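Local coordinates for protein amidohydrolase (Xanthomonas campestris pv. campestris, PDB 4DZH) that probably deaminates adenosine-type nucleosides such as 5'-methylthioadenosine, using a metal centre held in a TIM-barrel amidohydrolase fold, at residues V257-T267 and R280-N291; A307-T315 and T352-A363. All blocks are in the same frame, centred on the assembly; numbering follows the deposited sequence.

Contact 1. Residues V257-T267 and R280-N291; sequences VNDRLIAVHMT and RGVSVVHCPESN. With MG (magnesium ion), chain B.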
loop_
_atom_site.group_PDB
_atom_site.type_symbol
_atom_site.label_atom_id
_atom_site.label_comp_id
_atom_site.label_asym_id
_atom_site.label_seq_id
_atom_site.Cartn_x
_atom_site.Cartn_y
_atom_site.Cartn_z
ATOM N N VAL A 257 0.964 6.348 32.902
ATOM C CA VAL A 257 1.005 7.347 31.846
ATOM C C VAL A 257 2.161 8.331 32.101
ATOM O O VAL A 257 2.036 9.254 32.907
ATOM C CB VAL A 257 -0.337 8.078 31.762
ATOM C CG1 VAL A 257 -0.379 9.088 30.605
ATOM C CG2 VAL A 257 -1.467 7.069 31.626
ATOM N N ASN A 258 3.287 8.137 31.412
ATOM C CA ASN A 258 4.509 8.886 31.721
ATOM C C ASN A 258 5.504 8.747 30.564
ATOM O O ASN A 258 5.142 8.206 29.529
ATOM C CB ASN A 258 5.114 8.421 33.048
ATOM C CG ASN A 258 5.347 6.929 33.091
ATOM O OD1 ASN A 258 5.360 6.273 32.056
ATOM N ND2 ASN A 258 5.542 6.387 34.276
ATOM N N ASP A 259 6.748 9.202 30.746
ATOM C CA ASP A 259 7.732 9.138 29.655
ATOM C C ASP A 259 8.347 7.753 29.417
ATOM O O ASP A 259 9.348 7.636 28.697
ATOM C CB ASP A 259 8.840 10.188 29.786
ATOM C CG ASP A 259 9.641 10.056 31.073
ATOM O OD1 ASP A 259 9.493 9.045 31.801
ATOM O OD2 ASP A 259 10.451 10.972 31.341
ATOM N N ARG A 260 7.751 6.721 30.013
ATOM C CA ARG A 260 8.124 5.336 29.705
ATOM C C ARG A 260 7.093 4.627 28.822
ATOM O O ARG A 260 7.358 3.528 28.338
ATOM C CB ARG A 260 8.268 4.506 30.963
ATOM C CG ARG A 260 9.394 4.926 31.883
ATOM C CD ARG A 260 9.562 3.931 33.043
ATOM N NE ARG A 260 10.659 4.326 33.921
ATOM C CZ ARG A 260 11.948 4.182 33.613
ATOM N NH1 ARG A 260 12.304 3.659 32.443
ATOM N NH2 ARG A 260 12.890 4.563 34.481
ATOM N N LEU A 261 5.921 5.217 28.647
ATOM C CA LEU A 261 4.799 4.524 28.003
ATOM C C LEU A 261 4.841 4.605 26.494
ATOM O O LEU A 261 4.847 5.692 25.925
ATOM C CB LEU A 261 3.448 5.071 28.473
ATOM C CG LEU A 261 2.173 4.373 27.962
ATOM C CD1 LEU A 261 2.146 2.859 28.315
ATOM C CD2 LEU A 261 0.877 5.064 28.452
ATOM N N ILE A 262 4.819 3.443 25.857
ATOM C CA ILE A 262 4.613 3.349 24.418
ATOM C C ILE A 262 3.192 2.843 24.206
ATOM O O ILE A 262 2.914 1.655 24.436
ATOM C CB ILE A 262 5.617 2.347 23.791
ATOM C CG1 ILE A 262 7.054 2.636 24.239
ATOM C CG2 ILE A 262 5.457 2.351 22.266
ATOM C CD1 ILE A 262 8.067 1.508 23.880
ATOM N N ALA A 263 2.277 3.729 23.799
ATOM C CA ALA A 263 0.867 3.391 23.717
ATOM C C ALA A 263 0.509 3.032 22.289
ATOM O O ALA A 263 0.539 3.881 21.396
ATOM C CB ALA A 263 0.018 4.591 24.172
ATOM N N VAL A 264 0.126 1.786 22.083
ATOM C CA VAL A 264 -0.103 1.303 20.712
ATOM C C VAL A 264 -1.573 1.362 20.307
ATOM O O VAL A 264 -2.478 1.037 21.098
ATOM C CB VAL A 264 0.427 -0.123 20.590
ATOM C CG1 VAL A 264 0.320 -0.608 19.127
ATOM C CG2 VAL A 264 1.897 -0.151 21.057
ATOM N N HIS A 265 -1.816 1.851 19.097
ATOM C CA HIS A 265 -3.138 1.889 18.438
ATOM C C HIS A 265 -3.863 3.188 18.687
ATOM O O HIS A 265 -3.966 4.043 17.818
ATOM C CB HIS A 265 -4.015 0.653 18.695
ATOM C CG HIS A 265 -3.414 -0.635 18.180
ATOM N ND1 HIS A 265 -3.080 -0.835 16.851
ATOM C CD2 HIS A 265 -3.120 -1.798 18.819
ATOM C CE1 HIS A 265 -2.595 -2.061 16.695
ATOM N NE2 HIS A 265 -2.585 -2.657 17.879
ATOM N N MET A 266 -4.375 3.311 19.898
ATOM C CA MET A 266 -4.911 4.589 20.355
ATOM C C MET A 266 -5.930 5.154 19.351
ATOM O O MET A 266 -5.832 6.339 18.972
ATOM C CB MET A 266 -3.729 5.549 20.641
ATOM C CG MET A 266 -2.809 5.119 21.794
ATOM S SD MET A 266 -3.581 5.492 23.395
ATOM C CE MET A 266 -2.762 7.069 23.756
ATOM N N THR A 267 -6.894 4.328 18.912
ATOM C CA THR A 267 -7.936 4.734 17.955
ATOM C C THR A 267 -9.084 5.482 18.606
ATOM O O THR A 267 -9.730 6.327 17.983
ATOM C CB THR A 267 -8.572 3.557 17.191
ATOM O OG1 THR A 267 -9.224 2.684 18.097
ATOM C CG2 THR A 267 -7.505 2.749 16.388
ATOM N N ARG A 280 3.198 14.319 29.479
ATOM C CA ARG A 280 3.863 13.242 30.207
ATOM C C ARG A 280 4.945 12.521 29.429
ATOM O O ARG A 280 5.629 11.655 29.994
ATOM C CB ARG A 280 2.843 12.211 30.636
ATOM C CG ARG A 280 1.805 12.805 31.536
ATOM C CD ARG A 280 2.356 12.940 32.929
ATOM N NE ARG A 280 1.250 13.285 33.810
ATOM C CZ ARG A 280 0.488 12.388 34.421
ATOM N NH1 ARG A 280 0.748 11.086 34.294
ATOM N NH2 ARG A 280 -0.516 12.801 35.192
ATOM N N GLY A 281 5.096 12.859 28.150
ATOM C CA GLY A 281 6.138 12.266 27.331
ATOM C C GLY A 281 5.777 10.895 26.774
ATOM O O GLY A 281 6.657 10.043 26.586
ATOM N N VAL A 282 4.487 10.666 26.562
ATOM C CA VAL A 282 4.045 9.368 26.075
ATOM C C VAL A 282 4.278 9.301 24.575
ATOM O O VAL A 282 4.065 10.310 23.866
ATOM C CB VAL A 282 2.557 9.181 26.303
ATOM C CG1 VAL A 282 2.086 7.820 25.783
ATOM C CG2 VAL A 282 2.256 9.263 27.818
ATOM N N SER A 283 4.724 8.131 24.085
ATOM C CA SER A 283 4.739 7.911 22.626
ATOM C C SER A 283 3.518 7.118 22.171
ATOM O O SER A 283 3.062 6.201 22.851
ATOM C CB SER A 283 6.008 7.199 22.180
ATOM O OG SER A 283 7.169 7.977 22.421
ATOM N N VAL A 284 2.984 7.472 21.009
ATOM C CA VAL A 284 1.888 6.716 20.404
ATOM C C VAL A 284 2.451 5.996 19.172
ATOM O O VAL A 284 3.104 6.625 18.318
ATOM C CB VAL A 284 0.698 7.622 20.021
ATOM C CG1 VAL A 284 -0.325 6.868 19.250
ATOM C CG2 VAL A 284 0.020 8.122 21.318
ATOM N N VAL A 285 2.200 4.697 19.093
ATOM C CA VAL A 285 2.474 3.962 17.830
ATOM C C VAL A 285 1.187 3.761 17.030
ATOM O O VAL A 285 0.226 3.106 17.470
ATOM C CB VAL A 285 3.089 2.603 18.119
ATOM C CG1 VAL A 285 3.391 1.929 16.761
ATOM C CG2 VAL A 285 4.365 2.759 18.960
ATOM N N HIS A 286 1.199 4.294 15.805
ATOM C CA HIS A 286 0.092 4.211 14.871
ATOM C C HIS A 286 0.284 3.025 13.931
ATOM O O HIS A 286 1.318 2.914 13.273
ATOM C CB HIS A 286 0.040 5.550 14.120
ATOM C CG HIS A 286 -1.090 5.698 13.144
ATOM N ND1 HIS A 286 -2.359 5.174 13.336
ATOM C CD2 HIS A 286 -1.138 6.349 11.952
ATOM C CE1 HIS A 286 -3.122 5.489 12.305
ATOM N NE2 HIS A 286 -2.407 6.208 11.452
ATOM N N CYS A 287 -0.712 2.150 13.901
ATOM C CA CYS A 287 -0.758 0.940 13.067
ATOM C C CYS A 287 -2.015 1.025 12.176
ATOM O O CYS A 287 -3.021 0.320 12.378
ATOM C CB CYS A 287 -0.827 -0.297 13.969
ATOM S SG CYS A 287 0.577 -0.459 15.090
ATOM N N PRO A 288 -1.979 1.891 11.162
ATOM C CA PRO A 288 -3.215 2.155 10.417
ATOM C C PRO A 288 -3.786 0.949 9.666
ATOM O O PRO A 288 -4.992 0.759 9.575
ATOM C CB PRO A 288 -2.798 3.256 9.419
ATOM C CG PRO A 288 -1.247 3.189 9.364
ATOM C CD PRO A 288 -0.841 2.755 10.751
ATOM N N GLU A 289 -2.921 0.140 9.024
ATOM C CA GLU A 289 -3.475 -0.927 8.210
ATOM C C GLU A 289 -4.196 -1.971 9.061
ATOM O O GLU A 289 -5.290 -2.461 8.642
ATOM C CB GLU A 289 -2.415 -1.557 7.254
ATOM C CG GLU A 289 -1.860 -0.516 6.244
ATOM C CD GLU A 289 -0.867 -1.043 5.234
ATOM O OE1 GLU A 289 -0.636 -2.291 5.187
ATOM O OE2 GLU A 289 -0.373 -0.189 4.452
ATOM N N SER A 290 -3.600 -2.338 10.202
ATOM C CA SER A 290 -4.243 -3.263 11.123
ATOM C C SER A 290 -5.553 -2.660 11.634
ATOM O O SER A 290 -6.572 -3.370 11.684
ATOM C CB SER A 290 -3.320 -3.579 12.284
ATOM O OG SER A 290 -4.010 -4.327 13.284
ATOM N N ASN A 291 -5.511 -1.370 11.998
ATOM C CA ASN A 291 -6.713 -0.702 12.535
ATOM C C ASN A 291 -7.847 -0.730 11.478
ATOM O O ASN A 291 -9.041 -0.945 11.796
ATOM C CB ASN A 291 -6.440 0.764 12.891
ATOM C CG ASN A 291 -5.475 0.987 14.051
ATOM O OD1 ASN A 291 -4.983 2.110 14.223
ATOM N ND2 ASN A 291 -5.190 -0.054 14.863
HETATM MG MG MG B . 0.642 -3.807 4.856
HETATM O O HOH W 1 -3.102 3.340 15.353
HETATM O O HOH W 2 2.051 -2.660 5.802
HETATM O O HOH W 3 -0.882 -4.999 3.885
HETATM O O HOH W 4 1.175 -3.202 2.877
#
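V285 N to A263 O (3.0 Å) and H265 N to V285 O (2.9 Å) are two of the backbone hydrogen bonds that pair strands 261-265 and 283-286 in parallel, as expected for the beta-alpha-beta unit of a TIM barrel whose connecting helix is 271-280. The strand axes run 26° apart. I262, V264, S283 and V285 point to one face of the sheet, where I262 CG2 meets V285 CG2 at 3.5 Å; A263 and V284 point to the other.

R280 ends the connecting helix. Its CB, CG and CD all skirt the carbonyl oxygen of V257, and the bend at chi2 (-79°) folds the chain back, so that NH1 donates to V257 O at 2.6 Å, with the oxygen at the edge of the guanidinium and near its plane. The bond is short, yet its N-H...O angle of 137° is well off straight.

Beyond the strands, E289 OE1 binds magnesium, a site completed by N321, D323 and three waters. H265 lies near the zinc site, and V264 CG1 sits over the centre of its ring. One water donates to both H265 O (2.7 Å) and N291 OD1 (2.5 Å) and accepts from C287 N.

Contact 2. Residues A307-T315 and T352-A363; sequences ASVNLAIGT and TLRAATLGGARA
The side-chain amide of N310 and the methyls of A312 and I313 meet a helix surface kept low by small residues. Strand 310-313 crosses helix 352-363 at 102° between their N-to-C directions, and the axes approach to 6.2 Å. The close approach is consistent with small residues at this surface: A355 and G359 face the strand, and G360 lies alongside. At G359 the hollow is occupied by the strand's backbone: L311 O rests directly on the glycine, 3.5 Å from G359 CA, in a CA-H...O contact. The CB of A355 closes on the same carbonyl, L311 O, at 3.3 Å, so A355 CB borders the place where L311 O lies.

Beside it the A312 methyl is the bump. It settles on G360, with CB 3.6 Å from G360 CA, and A363 CB flanks it. I313 fills a second depression further back along the helix: with CG1 anti to the carbonyl carbon (chi1 -67°) and chi2 extended, CD1 reaches T352 CG2 and A355 CB, 4.0 Å from each.

N310 spans the other end. Its ND2 donates to G359 O at 3.1 Å with an almost straight N-H...O angle of 169°, and that oxygen lies close to the amide plane. A363 N reaches G359 O from the opposite face of the carbonyl plane, so the oxygen keeps its helical bond as well. ND2 also bonds S283 OG on the adjoining strand, while a water links N310 OD1 to R362 NH1.

In the barrel, A312 and I313 rest against strand 69-80 and helix 326-341 respectively. The A356 methyl touches both of those elements from the helix side, and V309, in the stretch leading into the strand, packs on helix 271-280.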
loop_
_atom_site.group_PDB
_atom_site.type_symbol
_atom_site.label_atom_id
_atom_site.label_comp_id
_atom_site.label_asym_id
_atom_site.label_seq_id
_atom_site.Cartn_x
_atom_site.Cartn_y
_atom_site.Cartn_z
ATOM N N ALA A 307 0.023 18.180 18.345
ATOM C CA ALA A 307 0.036 18.472 19.777
ATOM C C ALA A 307 1.375 18.089 20.390
ATOM O O ALA A 307 1.545 18.091 21.613
ATOM C CB ALA A 307 -1.084 17.752 20.456
ATOM N N SER A 308 2.326 17.769 19.511
ATOM C CA SER A 308 3.683 17.402 19.892
ATOM C C SER A 308 3.763 16.062 20.629
ATOM O O SER A 308 4.700 15.825 21.396
ATOM C CB SER A 308 4.373 18.510 20.713
ATOM O OG SER A 308 4.649 19.656 19.911
ATOM N N VAL A 309 2.806 15.171 20.376
ATOM C CA VAL A 309 2.943 13.826 20.903
ATOM C C VAL A 309 3.896 13.046 20.015
ATOM O O VAL A 309 3.658 12.966 18.800
ATOM C CB VAL A 309 1.604 13.088 20.997
ATOM C CG1 VAL A 309 1.876 11.617 21.450
ATOM C CG2 VAL A 309 0.679 13.798 21.994
ATOM N N ASN A 310 4.975 12.518 20.584
ATOM C CA ASN A 310 5.885 11.696 19.778
ATOM C C ASN A 310 5.144 10.546 19.076
ATOM O O ASN A 310 4.555 9.706 19.737
ATOM C CB ASN A 310 7.046 11.156 20.575
ATOM C CG ASN A 310 8.025 10.434 19.689
ATOM O OD1 ASN A 310 8.714 11.057 18.866
ATOM N ND2 ASN A 310 8.055 9.121 19.805
ATOM N N LEU A 311 5.147 10.543 17.738
ATOM C CA LEU A 311 4.367 9.569 16.957
ATOM C C LEU A 311 5.301 8.631 16.196
ATOM O O LEU A 311 6.232 9.075 15.513
ATOM C CB LEU A 311 3.437 10.268 15.964
ATOM C CG LEU A 311 2.366 9.469 15.206
ATOM C CD1 LEU A 311 1.284 8.961 16.148
ATOM C CD2 LEU A 311 1.752 10.241 14.094
ATOM N N ALA A 312 5.043 7.328 16.342
ATOM C CA ALA A 312 5.741 6.298 15.563
ATOM C C ALA A 312 4.754 5.478 14.752
ATOM O O ALA A 312 3.529 5.604 14.882
ATOM C CB ALA A 312 6.510 5.407 16.531
ATOM N N ILE A 313 5.297 4.600 13.884
ATOM C CA ILE A 313 4.488 3.811 12.978
ATOM C C ILE A 313 4.905 2.350 13.131
ATOM O O ILE A 313 6.091 2.045 13.277
ATOM C CB ILE A 313 4.681 4.302 11.514
ATOM C CG1 ILE A 313 4.113 5.715 11.361
ATOM C CG2 ILE A 313 3.984 3.342 10.498
ATOM C CD1 ILE A 313 4.406 6.381 10.024
ATOM N N GLY A 314 3.911 1.476 13.165
ATOM C CA GLY A 314 4.165 0.044 13.252
ATOM C C GLY A 314 3.176 -0.722 12.361
ATOM O O GLY A 314 2.125 -0.200 11.925
ATOM N N THR A 315 3.457 -1.989 12.107
ATOM C CA THR A 315 2.643 -2.793 11.196
ATOM C C THR A 315 1.652 -3.721 11.936
ATOM O O THR A 315 0.696 -4.194 11.304
ATOM C CB THR A 315 3.503 -3.666 10.213
ATOM O OG1 THR A 315 4.368 -4.524 10.984
ATOM C CG2 THR A 315 4.350 -2.786 9.240
ATOM N N THR A 352 5.755 12.305 7.961
ATOM C CA THR A 352 5.503 10.865 8.007
ATOM C C THR A 352 6.834 10.098 8.039
ATOM O O THR A 352 7.002 9.144 8.815
ATOM C CB THR A 352 4.634 10.395 6.802
ATOM O OG1 THR A 352 3.353 11.053 6.815
ATOM C CG2 THR A 352 4.418 8.903 6.912
ATOM N N LEU A 353 7.775 10.470 7.170
ATOM C CA LEU A 353 9.072 9.819 7.163
ATOM C C LEU A 353 9.785 10.006 8.520
ATOM O O LEU A 353 10.466 9.081 9.010
ATOM C CB LEU A 353 9.930 10.290 5.977
ATOM C CG LEU A 353 11.205 9.436 5.839
ATOM C CD1 LEU A 353 10.897 7.985 5.401
ATOM C CD2 LEU A 353 12.129 10.057 4.811
ATOM N N ARG A 354 9.588 11.179 9.128
ATOM C CA ARG A 354 10.152 11.428 10.460
ATOM C C ARG A 354 9.609 10.423 11.481
ATOM O O ARG A 354 10.378 9.838 12.235
ATOM C CB ARG A 354 9.841 12.863 10.896
ATOM C CG ARG A 354 10.530 13.288 12.229
ATOM C CD ARG A 354 10.409 14.795 12.407
ATOM N NE ARG A 354 10.998 15.332 13.664
ATOM C CZ ARG A 354 12.273 15.710 13.755
ATOM N NH1 ARG A 354 13.070 15.540 12.702
ATOM N NH2 ARG A 354 12.766 16.261 14.906
ATOM N N ALA A 355 8.292 10.222 11.486
ATOM C CA ALA A 355 7.647 9.255 12.366
ATOM C C ALA A 355 8.210 7.846 12.157
ATOM O O ALA A 355 8.480 7.110 13.125
ATOM C CB ALA A 355 6.153 9.289 12.205
ATOM N N ALA A 356 8.384 7.464 10.884
ATOM C CA ALA A 356 8.894 6.143 10.538
ATOM C C ALA A 356 10.348 5.872 10.942
ATOM O O ALA A 356 10.803 4.704 10.931
ATOM C CB ALA A 356 8.752 5.924 9.021
ATOM N N THR A 357 11.102 6.926 11.305
ATOM C CA THR A 357 12.514 6.744 11.615
ATOM C C THR A 357 12.774 7.280 13.014
ATOM O O THR A 357 12.752 6.513 13.971
ATOM C CB THR A 357 13.424 7.459 10.585
ATOM O OG1 THR A 357 12.974 8.823 10.393
ATOM C CG2 THR A 357 13.377 6.668 9.251
ATOM N N LEU A 358 12.972 8.592 13.107
ATOM C CA LEU A 358 13.273 9.253 14.379
ATOM C C LEU A 358 12.125 9.126 15.383
ATOM O O LEU A 358 12.393 8.960 16.591
ATOM C CB LEU A 358 13.589 10.726 14.142
ATOM C CG LEU A 358 14.136 11.440 15.389
ATOM C CD1 LEU A 358 15.428 10.793 15.881
ATOM C CD2 LEU A 358 14.292 12.894 15.037
ATOM N N GLY A 359 10.854 9.191 14.943
ATOM C CA GLY A 359 9.735 9.007 15.874
ATOM C C GLY A 359 9.760 7.614 16.515
ATOM O O GLY A 359 9.598 7.420 17.734
ATOM N N GLY A 360 9.982 6.603 15.693
ATOM C CA GLY A 360 10.137 5.261 16.220
ATOM C C GLY A 360 11.361 5.125 17.110
ATOM O O GLY A 360 11.275 4.501 18.151
ATOM N N ALA A 361 12.481 5.705 16.700
ATOM C CA ALA A 361 13.718 5.678 17.485
ATOM C C ALA A 361 13.429 6.190 18.890
ATOM O O ALA A 361 13.747 5.526 19.882
ATOM C CB ALA A 361 14.780 6.522 16.843
ATOM N N ARG A 362 12.779 7.353 18.955
ATOM C CA ARG A 362 12.442 7.982 20.237
ATOM C C ARG A 362 11.444 7.174 21.062
ATOM O O ARG A 362 11.547 7.125 22.307
ATOM C CB ARG A 362 11.897 9.377 20.004
ATOM C CG ARG A 362 12.978 10.350 19.576
ATOM C CD ARG A 362 12.394 11.704 19.205
ATOM N NE ARG A 362 13.456 12.647 18.851
ATOM C CZ ARG A 362 13.238 13.904 18.460
ATOM N NH1 ARG A 362 12.000 14.381 18.392
ATOM N NH2 ARG A 362 14.257 14.704 18.175
ATOM N N ALA A 363 10.476 6.546 20.388
ATOM C CA ALA A 363 9.482 5.731 21.105
ATOM C C ALA A 363 10.136 4.542 21.801
ATOM O O ALA A 363 9.675 4.090 22.851
ATOM C CB ALA A 363 8.409 5.243 20.122
HETATM O O HOH W 5 9.103 13.608 19.245
HETATM O O HOH W 6 8.194 4.373 13.755
#

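How the contacts relate
Contact 1 precedes contact 2 along the chain, and their centres lie 10 Å apart. They share one four-stranded parallel sheet, ordered 225-229, 261-265, 283-286, 310-313: contact 1 joins the second and third strands, and contact 2 sets a helix against the fourth. Strand 283-286 connects them, since V284 O lies 2.9 Å from A312 N and H286 N lies 2.8 Å from A312 O, both probable hydrogen bonds. I262 CD1 also packs on A363 O at 3.2 Å. Together they build consecutive parts of the barrel wall, with contact 1 extending to the magnesium ligand E289 and contact 2 joining the last strand of this sheet to helix 349-363.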